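Side-chain contacts in putative adenylate cyclase (Vibrio parahaemolyticus, PDB 2ACA), which is of unknown function but, as a CYTH-domain protein related to class IV adenylate cyclases, may convert ATP to cyclic AMP: residues L62-I67 / T88-L93; A137-M142 / F163-A168. All coordinates share one frame; numbering follows the deposited sequence.

Contact 1. Residues L62-I67 / T88-L93; sequences LVLREI and TNITKL. With PO4 (phosphate ion), chain D.
With CG anti to the backbone N in both Glu66 (chi1 174°) and Leu93 (chi1 172°), the glutamate extends from its strand toward the first turn of helix 93-102, and the leucine reaches back to cross it at about a right angle. Leu93 CD2 lies against the carboxylate end, 3.4 Å from Glu66 OE1, and also touches the stem, 3.7 Å from Glu66 CB. This is plain van der Waals packing of a methyl on an acidic chain. The other branch leans on the base of Leu64, the next outward-facing residue, with Leu93 CD1 4.0 Å from Leu64 CB. Further out, Leu64 CD2 meets Ile90 CD1 at 4.1 Å. Leu64 also packs on Ala96, Gln97 and Leu100, so the helix covers the outer surface of the sheet here.

Such an antiparallel sheet, curved round a charged interior, is the tunnel fold of CYTH proteins, and Arg65, between the two outward residues, starts off toward the inside. Its guanidinium carries a phosphate ion, probably from the crystallisation liquor. Phosphate O4 sits at the edge of the guanidinium, in its plane, gripped twice: Arg65 NH1 donates over 2.9 Å (N-H...O 152°) and Arg65 NH2 over 3.1 Å. A weak third bond runs from Arg65 NH2 to phosphate O1. Arg65 NE forms salt bridges with Asp45 and Glu43, which should help to fix the group's orientation. At the end of strand 85-89 the chain meets the second subunit: Thr88 OG1 accepts a hydrogen bond from Lys92 N of that other chain.

Contact 2. Residues A137-M142 / F163-A168; sequences AEFAIM and FHLSEA
Phe139 drives the edge of its ring toward the face of Phe163 in an offset edge-to-face pair. The centroids are 5.5 Å apart and the planes meet at 63°, well short of a perpendicular T. Two neighbouring ring atoms do the touching: Phe139 CE2 lies 3.8 Å from Phe163 CD1, and Phe139 CZ lies 4.0 Å from the same Phe163 CD1. The offset carries the contact to one side of the Phe163 ring, where Phe163 CE1 is also close, 3.9 Å from Phe139 CE2. Because CG of Phe139 is anti to the carbonyl carbon (chi1 -64°), its ring projects from the strand toward the loop that follows helix 152-162.

Leu165 comes in obliquely at the next ring atom along, its CD2 methyl 4.0 Å from Phe139 CE1, and both loop residues cover the far end of the ring. More apolar groups surround the pair: Leu156 and Leu159 of helix 152-162 pack on Phe139, Phe25 of helix 22-30 stacks on Phe163, and Ile125 of the adjoining strand 123-130 touches both phenylalanines. No hydrogen bond joins the two segments, so the join is wholly hydrophobic. It ties the loop that follows helix 152-162 to the outside of the antiparallel sheet, part of the helix-covered outer layer of the CYTH tunnel fold.

How the contacts relate
Contacts 1 and 2 pack two separate regions of one antiparallel sheet, on opposite sides of the chain's centre. Their centres are 25 Å apart and their nearest protein atoms about 7 Å apart. Strands 61-68 and 134-143 are separated in the sheet by 35-49, 106-120 and 123-130, yet its curvature brings their inward faces toward the same phosphate. Arg65 of contact 1 binds that ion, and Glu138, on the strand of contact 2, is close by. The phosphate position is consistent with the anion-binding tunnel of CYTH relatives, with the apolar packing of both contacts on the outside of the sheet.

Contact 1. Residues L62-I67 / T88-L93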
loop_
_atom_site.group_PDB
_atom_site.type_symbol
_atom_site.label_atom_id
_atom_site.label_comp_id
_atom_site.label_asym_id
_atom_site.label_seq_id
_atom_site.Cartn_x
_atom_site.Cartn_y
_atom_site.Cartn_z
ATOM N N LEU A 62 -7.895 -4.595 -10.023
ATOM C CA LEU A 62 -6.986 -3.846 -9.164
ATOM C C LEU A 62 -7.792 -2.661 -8.659
ATOM O O LEU A 62 -8.289 -1.873 -9.451
ATOM C CB LEU A 62 -5.787 -3.370 -9.988
ATOM C CG LEU A 62 -4.835 -2.336 -9.384
ATOM C CD1 LEU A 62 -4.183 -2.862 -8.120
ATOM C CD2 LEU A 62 -3.771 -1.998 -10.428
ATOM N N VAL A 63 -7.919 -2.531 -7.347
ATOM C CA VAL A 63 -8.724 -1.459 -6.796
ATOM C C VAL A 63 -8.128 -0.678 -5.634
ATOM O O VAL A 63 -7.483 -1.246 -4.758
ATOM C CB VAL A 63 -10.100 -2.037 -6.314
ATOM C CG1 VAL A 63 -10.949 -0.943 -5.663
ATOM C CG2 VAL A 63 -10.844 -2.676 -7.492
ATOM N N LEU A 64 -8.325 0.634 -5.651
ATOM C CA LEU A 64 -7.920 1.476 -4.544
ATOM C C LEU A 64 -9.285 1.811 -3.937
ATOM O O LEU A 64 -10.232 2.141 -4.668
ATOM C CB LEU A 64 -7.184 2.729 -5.029
ATOM C CG LEU A 64 -5.715 2.475 -5.435
ATOM C CD1 LEU A 64 -5.002 3.785 -5.741
ATOM C CD2 LEU A 64 -4.997 1.755 -4.296
ATOM N N ARG A 65 -9.411 1.700 -2.620
ATOM C CA ARG A 65 -10.701 1.953 -1.975
ATOM C C ARG A 65 -10.569 2.766 -0.713
ATOM O O ARG A 65 -9.680 2.522 0.095
ATOM C CB ARG A 65 -11.393 0.613 -1.661
ATOM C CG ARG A 65 -12.574 0.690 -0.689
ATOM C CD ARG A 65 -13.138 -0.715 -0.383
ATOM N NE ARG A 65 -13.569 -1.406 -1.595
ATOM C CZ ARG A 65 -13.948 -2.682 -1.637
ATOM N NH1 ARG A 65 -13.949 -3.414 -0.531
ATOM N NH2 ARG A 65 -14.329 -3.229 -2.783
ATOM N N GLU A 66 -11.464 3.737 -0.555
ATOM C CA GLU A 66 -11.477 4.605 0.618
ATOM C C GLU A 66 -12.889 4.653 1.198
ATOM O O GLU A 66 -13.869 4.829 0.476
ATOM C CB GLU A 66 -11.024 6.020 0.253
ATOM C CG GLU A 66 -11.153 7.018 1.389
ATOM C CD GLU A 66 -10.561 8.378 1.050
ATOM O OE1 GLU A 66 -10.935 8.954 0.011
ATOM O OE2 GLU A 66 -9.724 8.874 1.829
ATOM N N ILE A 67 -12.970 4.487 2.512
ATOM C CA ILE A 67 -14.232 4.496 3.222
ATOM C C ILE A 67 -14.179 5.622 4.241
ATOM O O ILE A 67 -13.314 5.640 5.116
ATOM C CB ILE A 67 -14.464 3.138 3.940
ATOM C CG1 ILE A 67 -14.485 2.005 2.902
ATOM C CG2 ILE A 67 -15.784 3.169 4.707
ATOM C CD1 ILE A 67 -14.556 0.615 3.491
ATOM N N THR A 88 -4.417 -4.992 1.439
ATOM C CA THR A 88 -3.594 -4.477 2.509
ATOM C C THR A 88 -4.039 -3.050 2.715
ATOM O O THR A 88 -4.386 -2.362 1.760
ATOM C CB THR A 88 -2.091 -4.481 2.172
ATOM O OG1 THR A 88 -1.363 -3.956 3.288
ATOM C CG2 THR A 88 -1.803 -3.617 0.957
ATOM N N ASN A 89 -4.054 -2.612 3.965
ATOM C CA ASN A 89 -4.423 -1.237 4.262
ATOM C C ASN A 89 -3.248 -0.343 3.836
ATOM O O ASN A 89 -2.087 -0.776 3.855
ATOM C CB ASN A 89 -4.704 -1.083 5.758
ATOM C CG ASN A 89 -5.990 -1.781 6.185
ATOM O OD1 ASN A 89 -7.072 -1.200 6.136
ATOM N ND2 ASN A 89 -5.877 -3.040 6.584
ATOM N N ILE A 90 -3.563 0.883 3.424
ATOM C CA ILE A 90 -2.553 1.859 3.011
ATOM C C ILE A 90 -2.901 3.148 3.737
ATOM O O ILE A 90 -4.074 3.400 4.023
ATOM C CB ILE A 90 -2.570 2.104 1.470
ATOM C CG1 ILE A 90 -3.976 2.513 1.011
ATOM C CG2 ILE A 90 -2.128 0.833 0.724
ATOM C CD1 ILE A 90 -4.058 2.825 -0.489
ATOM N N THR A 91 -1.892 3.958 4.045
ATOM C CA THR A 91 -2.127 5.214 4.754
ATOM C C THR A 91 -2.308 6.427 3.841
ATOM O O THR A 91 -2.984 7.381 4.208
ATOM C CB THR A 91 -0.986 5.511 5.744
ATOM O OG1 THR A 91 0.264 5.505 5.040
ATOM C CG2 THR A 91 -0.953 4.451 6.848
ATOM N N LYS A 92 -1.720 6.395 2.651
ATOM C CA LYS A 92 -1.840 7.525 1.724
ATOM C C LYS A 92 -2.478 7.114 0.405
ATOM O O LYS A 92 -1.812 6.592 -0.485
ATOM C CB LYS A 92 -0.462 8.137 1.452
ATOM C CG LYS A 92 0.219 8.707 2.682
ATOM C CD LYS A 92 1.620 9.205 2.356
ATOM C CE LYS A 92 2.328 9.691 3.609
ATOM N NZ LYS A 92 2.424 8.619 4.647
ATOM N N LEU A 93 -3.773 7.366 0.285
ATOM C CA LEU A 93 -4.519 7.016 -0.916
ATOM C C LEU A 93 -4.018 7.746 -2.155
ATOM O O LEU A 93 -3.864 7.141 -3.224
ATOM C CB LEU A 93 -6.004 7.330 -0.710
ATOM C CG LEU A 93 -6.880 7.188 -1.948
ATOM C CD1 LEU A 93 -6.909 5.729 -2.396
ATOM C CD2 LEU A 93 -8.279 7.697 -1.629
HETATM P P PO4 D . -16.380 -6.232 -1.638
HETATM O O1 PO4 D . -16.916 -5.561 -2.852
HETATM O O2 PO4 D . -16.590 -7.700 -1.747
HETATM O O3 PO4 D . -17.085 -5.719 -0.439
HETATM O O4 PO4 D . -14.928 -5.949 -1.516
#

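Contact 2. Residues A137-M142 / F163-A168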
loop_
_atom_site.group_PDB
_atom_site.type_symbol
_atom_site.label_atom_id
_atom_site.label_comp_id
_atom_site.label_asym_id
_atom_site.label_seq_id
_atom_site.Cartn_x
_atom_site.Cartn_y
_atom_site.Cartn_z
ATOM N N ALA A 137 -26.845 -6.760 -0.266
ATOM C CA ALA A 137 -26.241 -7.327 0.933
ATOM C C ALA A 137 -25.217 -8.391 0.563
ATOM O O ALA A 137 -25.419 -9.164 -0.376
ATOM C CB ALA A 137 -27.311 -7.927 1.836
ATOM N N GLU A 138 -24.110 -8.423 1.299
ATOM C CA GLU A 138 -23.068 -9.402 1.039
ATOM C C GLU A 138 -22.765 -10.144 2.324
ATOM O O GLU A 138 -22.681 -9.536 3.386
ATOM C CB GLU A 138 -21.785 -8.727 0.542
ATOM C CG GLU A 138 -21.977 -7.799 -0.638
ATOM C CD GLU A 138 -20.662 -7.249 -1.172
ATOM O OE1 GLU A 138 -19.819 -6.812 -0.360
ATOM O OE2 GLU A 138 -20.473 -7.246 -2.406
ATOM N N PHE A 139 -22.617 -11.459 2.216
ATOM C CA PHE A 139 -22.290 -12.300 3.352
ATOM C C PHE A 139 -21.000 -12.980 2.955
ATOM O O PHE A 139 -20.903 -13.526 1.858
ATOM C CB PHE A 139 -23.395 -13.332 3.596
ATOM C CG PHE A 139 -24.710 -12.722 3.981
ATOM C CD1 PHE A 139 -25.515 -12.122 3.024
ATOM C CD2 PHE A 139 -25.120 -12.696 5.309
ATOM C CE1 PHE A 139 -26.716 -11.501 3.384
ATOM C CE2 PHE A 139 -26.318 -12.077 5.677
ATOM C CZ PHE A 139 -27.115 -11.479 4.709
ATOM N N ALA A 140 -20.000 -12.948 3.826
ATOM C CA ALA A 140 -18.729 -13.557 3.467
ATOM C C ALA A 140 -17.828 -13.913 4.641
ATOM O O ALA A 140 -18.080 -13.533 5.784
ATOM C CB ALA A 140 -17.972 -12.629 2.509
ATOM N N ILE A 141 -16.767 -14.643 4.324
ATOM C CA ILE A 141 -15.773 -15.064 5.295
ATOM C C ILE A 141 -14.486 -15.322 4.528
ATOM O O ILE A 141 -14.499 -16.037 3.524
ATOM C CB ILE A 141 -16.195 -16.366 6.012
ATOM C CG1 ILE A 141 -15.014 -16.944 6.793
ATOM C CG2 ILE A 141 -16.695 -17.383 5.001
ATOM C CD1 ILE A 141 -14.503 -16.041 7.893
HETATM N N MSE A 142 -13.389 -14.715 4.968
HETATM C CA MSE A 142 -12.097 -14.925 4.324
HETATM C C MSE A 142 -11.326 -15.936 5.161
HETATM O O MSE A 142 -11.243 -15.813 6.386
HETATM C CB MSE A 142 -11.307 -13.619 4.232
HETATM C CG MSE A 142 -11.907 -12.599 3.287
HETATM SE SE MSE A 142 -10.840 -11.001 3.234
HETATM C CE MSE A 142 -9.768 -11.385 1.679
ATOM N N PHE A 163 -31.792 -13.950 7.484
ATOM C CA PHE A 163 -32.342 -12.652 7.103
ATOM C C PHE A 163 -33.519 -12.795 6.154
ATOM O O PHE A 163 -34.037 -11.802 5.624
ATOM C CB PHE A 163 -31.261 -11.771 6.467
ATOM C CG PHE A 163 -30.271 -11.243 7.452
ATOM C CD1 PHE A 163 -29.305 -12.078 7.999
ATOM C CD2 PHE A 163 -30.340 -9.926 7.883
ATOM C CE1 PHE A 163 -28.420 -11.613 8.967
ATOM C CE2 PHE A 163 -29.458 -9.445 8.854
ATOM C CZ PHE A 163 -28.497 -10.292 9.398
ATOM N N HIS A 164 -33.939 -14.040 5.946
ATOM C CA HIS A 164 -35.068 -14.330 5.081
ATOM C C HIS A 164 -34.749 -13.989 3.628
ATOM O O HIS A 164 -35.525 -13.318 2.946
ATOM C CB HIS A 164 -36.298 -13.550 5.563
ATOM C CG HIS A 164 -36.500 -13.606 7.048
ATOM N ND1 HIS A 164 -36.739 -14.783 7.725
ATOM C CD2 HIS A 164 -36.463 -12.634 7.990
ATOM C CE1 HIS A 164 -36.836 -14.535 9.019
ATOM N NE2 HIS A 164 -36.672 -13.237 9.206
ATOM N N LEU A 165 -33.591 -14.450 3.166
ATOM C CA LEU A 165 -33.153 -14.222 1.794
ATOM C C LEU A 165 -33.007 -15.557 1.077
ATOM O O LEU A 165 -32.204 -16.405 1.471
ATOM C CB LEU A 165 -31.817 -13.469 1.773
ATOM C CG LEU A 165 -31.877 -11.938 1.707
ATOM C CD1 LEU A 165 -32.858 -11.398 2.718
ATOM C CD2 LEU A 165 -30.496 -11.372 1.970
ATOM N N SER A 166 -33.793 -15.736 0.020
ATOM C CA SER A 166 -33.773 -16.968 -0.755
ATOM C C SER A 166 -32.872 -16.854 -1.979
ATOM O O SER A 166 -32.474 -15.757 -2.373
ATOM C CB SER A 166 -35.200 -17.333 -1.187
ATOM O OG SER A 166 -35.839 -16.242 -1.831
ATOM N N GLU A 167 -32.551 -17.998 -2.574
ATOM C CA GLU A 167 -31.698 -18.035 -3.754
ATOM C C GLU A 167 -32.269 -17.095 -4.812
ATOM O O GLU A 167 -31.543 -16.578 -5.660
ATOM C CB GLU A 167 -31.626 -19.462 -4.304
ATOM C CG GLU A 167 -30.452 -19.725 -5.241
ATOM C CD GLU A 167 -29.107 -19.660 -4.539
ATOM O OE1 GLU A 167 -28.074 -19.886 -5.210
ATOM O OE2 GLU A 167 -29.077 -19.384 -3.318
ATOM N N ALA A 168 -33.580 -16.877 -4.750
ATOM C CA ALA A 168 -34.261 -15.999 -5.691
ATOM C C ALA A 168 -33.817 -14.555 -5.474
ATOM O O ALA A 168 -33.985 -13.703 -6.347
ATOM C CB ALA A 168 -35.779 -16.120 -5.521
#